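Local coordinates for halocarboxylic acid dehalogenase DehI (Pseudomonas putida, PDB 3BJX), which probably hydrolyses the carbon-halogen bond of small 2-haloalkanoic acids, as a Group I alpha-haloacid dehalogenase with a fold built from helices and loops, without strands, at residues R120-F125 with M169-L175. Sequence-based numbering, arbitrary orientation.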
# COMPACT_ATOMS: atom_id res chain seq x y z
N ARG A 120 -25.89 11.85 -9.88
CA ARG A 120 -26.06 10.54 -10.54
C ARG A 120 -24.75 9.78 -10.54
O ARG A 120 -24.72 8.57 -10.28
CB ARG A 120 -26.58 10.69 -11.98
CG ARG A 120 -28.05 11.17 -12.08
CD ARG A 120 -28.60 11.23 -13.52
NE ARG A 120 -29.14 9.94 -13.99
CZ ARG A 120 -28.63 9.22 -15.00
NH1 ARG A 120 -27.55 9.67 -15.66
NH2 ARG A 120 -29.18 8.06 -15.35
N VAL A 121 -23.68 10.51 -10.84
CA VAL A 121 -22.29 10.04 -10.84
C VAL A 121 -21.85 9.69 -9.42
O VAL A 121 -21.34 8.59 -9.17
CB VAL A 121 -21.34 11.15 -11.44
CG1 VAL A 121 -19.84 10.84 -11.17
CG2 VAL A 121 -21.64 11.36 -12.93
N LEU A 122 -22.05 10.62 -8.49
CA LEU A 122 -21.68 10.36 -7.11
C LEU A 122 -22.33 9.05 -6.60
O LEU A 122 -21.66 8.23 -5.97
CB LEU A 122 -22.00 11.57 -6.21
CG LEU A 122 -21.22 12.89 -6.37
CD1 LEU A 122 -21.91 14.01 -5.57
CD2 LEU A 122 -19.77 12.76 -5.94
N TYR A 123 -23.61 8.85 -6.93
CA TYR A 123 -24.38 7.66 -6.48
C TYR A 123 -23.92 6.34 -7.08
O TYR A 123 -23.92 5.30 -6.38
CB TYR A 123 -25.87 7.85 -6.74
CG TYR A 123 -26.59 8.73 -5.73
CD1 TYR A 123 -25.88 9.72 -5.01
CD2 TYR A 123 -27.94 8.60 -5.50
CE1 TYR A 123 -26.50 10.53 -4.09
CE2 TYR A 123 -28.57 9.41 -4.58
CZ TYR A 123 -27.83 10.38 -3.88
OH TYR A 123 -28.43 11.20 -2.97
N ALA A 124 -23.57 6.35 -8.36
CA ALA A 124 -23.07 5.14 -9.02
C ALA A 124 -21.80 4.67 -8.35
O ALA A 124 -21.54 3.46 -8.28
CB ALA A 124 -22.82 5.39 -10.52
N PHE A 125 -20.98 5.62 -7.91
CA PHE A 125 -19.71 5.33 -7.29
C PHE A 125 -19.87 4.92 -5.86
O PHE A 125 -19.23 3.96 -5.44
CB PHE A 125 -18.72 6.49 -7.41
CG PHE A 125 -18.06 6.57 -8.74
CD1 PHE A 125 -17.04 5.70 -9.06
CD2 PHE A 125 -18.49 7.48 -9.70
CE1 PHE A 125 -16.45 5.75 -10.30
CE2 PHE A 125 -17.90 7.52 -10.94
CZ PHE A 125 -16.89 6.65 -11.25
N MSE A 169 -29.63 4.14 -13.58
CA MSE A 169 -28.21 4.06 -13.87
C MSE A 169 -27.90 3.73 -15.33
O MSE A 169 -28.37 2.72 -15.88
CB MSE A 169 -27.56 3.05 -12.93
CG MSE A 169 -26.07 3.06 -12.94
SE MSE A 169 -25.45 1.39 -12.19
CE MSE A 169 -25.08 1.93 -10.34
N ASP A 170 -27.10 4.60 -15.94
CA ASP A 170 -26.63 4.41 -17.31
C ASP A 170 -25.59 3.32 -17.28
O ASP A 170 -24.78 3.29 -16.35
CB ASP A 170 -26.05 5.72 -17.86
CG ASP A 170 -27.13 6.79 -18.09
OD1 ASP A 170 -28.19 6.44 -18.69
OD2 ASP A 170 -26.93 7.96 -17.68
N PRO A 171 -25.61 2.41 -18.27
CA PRO A 171 -24.75 1.21 -18.32
C PRO A 171 -23.22 1.49 -18.29
O PRO A 171 -22.44 0.65 -17.78
CB PRO A 171 -25.14 0.54 -19.64
CG PRO A 171 -25.76 1.67 -20.46
CD PRO A 171 -26.51 2.48 -19.44
N LEU A 172 -22.82 2.65 -18.81
CA LEU A 172 -21.40 2.99 -18.91
C LEU A 172 -21.16 4.49 -18.71
O LEU A 172 -21.50 5.30 -19.57
CB LEU A 172 -20.82 2.47 -20.24
CG LEU A 172 -19.32 2.19 -20.46
CD1 LEU A 172 -18.62 1.51 -19.31
CD2 LEU A 172 -19.16 1.34 -21.71
N LEU A 173 -20.57 4.84 -17.57
CA LEU A 173 -20.26 6.21 -17.17
C LEU A 173 -19.02 6.75 -17.90
O LEU A 173 -17.99 6.08 -17.92
CB LEU A 173 -20.01 6.21 -15.66
CG LEU A 173 -20.60 7.29 -14.76
CD1 LEU A 173 -21.01 6.67 -13.46
CD2 LEU A 173 -19.57 8.40 -14.55
N PRO A 174 -19.11 7.95 -18.53
CA PRO A 174 -17.95 8.55 -19.22
C PRO A 174 -16.86 9.13 -18.31
O PRO A 174 -17.09 10.07 -17.56
CB PRO A 174 -18.57 9.69 -20.05
CG PRO A 174 -19.82 10.03 -19.37
CD PRO A 174 -20.32 8.79 -18.67
N LEU A 175 -15.65 8.60 -18.43
CA LEU A 175 -14.53 9.08 -17.65
C LEU A 175 -13.61 9.88 -18.54
O LEU A 175 -13.33 9.47 -19.67
CB LEU A 175 -13.78 7.89 -17.05
CG LEU A 175 -14.59 6.80 -16.36
CD1 LEU A 175 -13.64 5.78 -15.85
CD2 LEU A 175 -15.43 7.32 -15.20
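Leu173 reaches from its loop to the flank of a helix and sets its two methyls on three side chains. CD1 rests 3.7 Å from Ala124 CB, while CD2 lies 4.0 Å from Val121 CG2, and both are 4.1 Å from Phe125 CE2, CD2 oblique to the ring. At the edge of that ring, Leu175 CD2 comes to 4.3 Å from Phe125 CZ. Beyond Ala124, selenomethionine Met169 bends at chi3 (-98°), bringing its CE to 4.0 Å from Ala124 CA. Arg120 closes the polar end with a salt bridge: NH1 donates a nearly straight bond (2.7 Å, 164°) to Asp170 OD2, which lies at the guanidinium edge, near its plane, and is met from above the carboxylate, the two planes 65° apart; NH2 adds a weak one to that oxygen. An irregular loop is thus laid along helix 112-143 of the all-alpha DehI fold, packed through apolar side chains and tied by charge at one end. A methionine in place of Arg120 would probably leave the Asp170 carboxylate without its cationic mate. Farther out, Ala207 of helix 203-208 touches Val121, Leu173 and Leu175, while Leu173 makes a backbone hydrogen bond with Pro48 and the Phe125 ring meets Trp49.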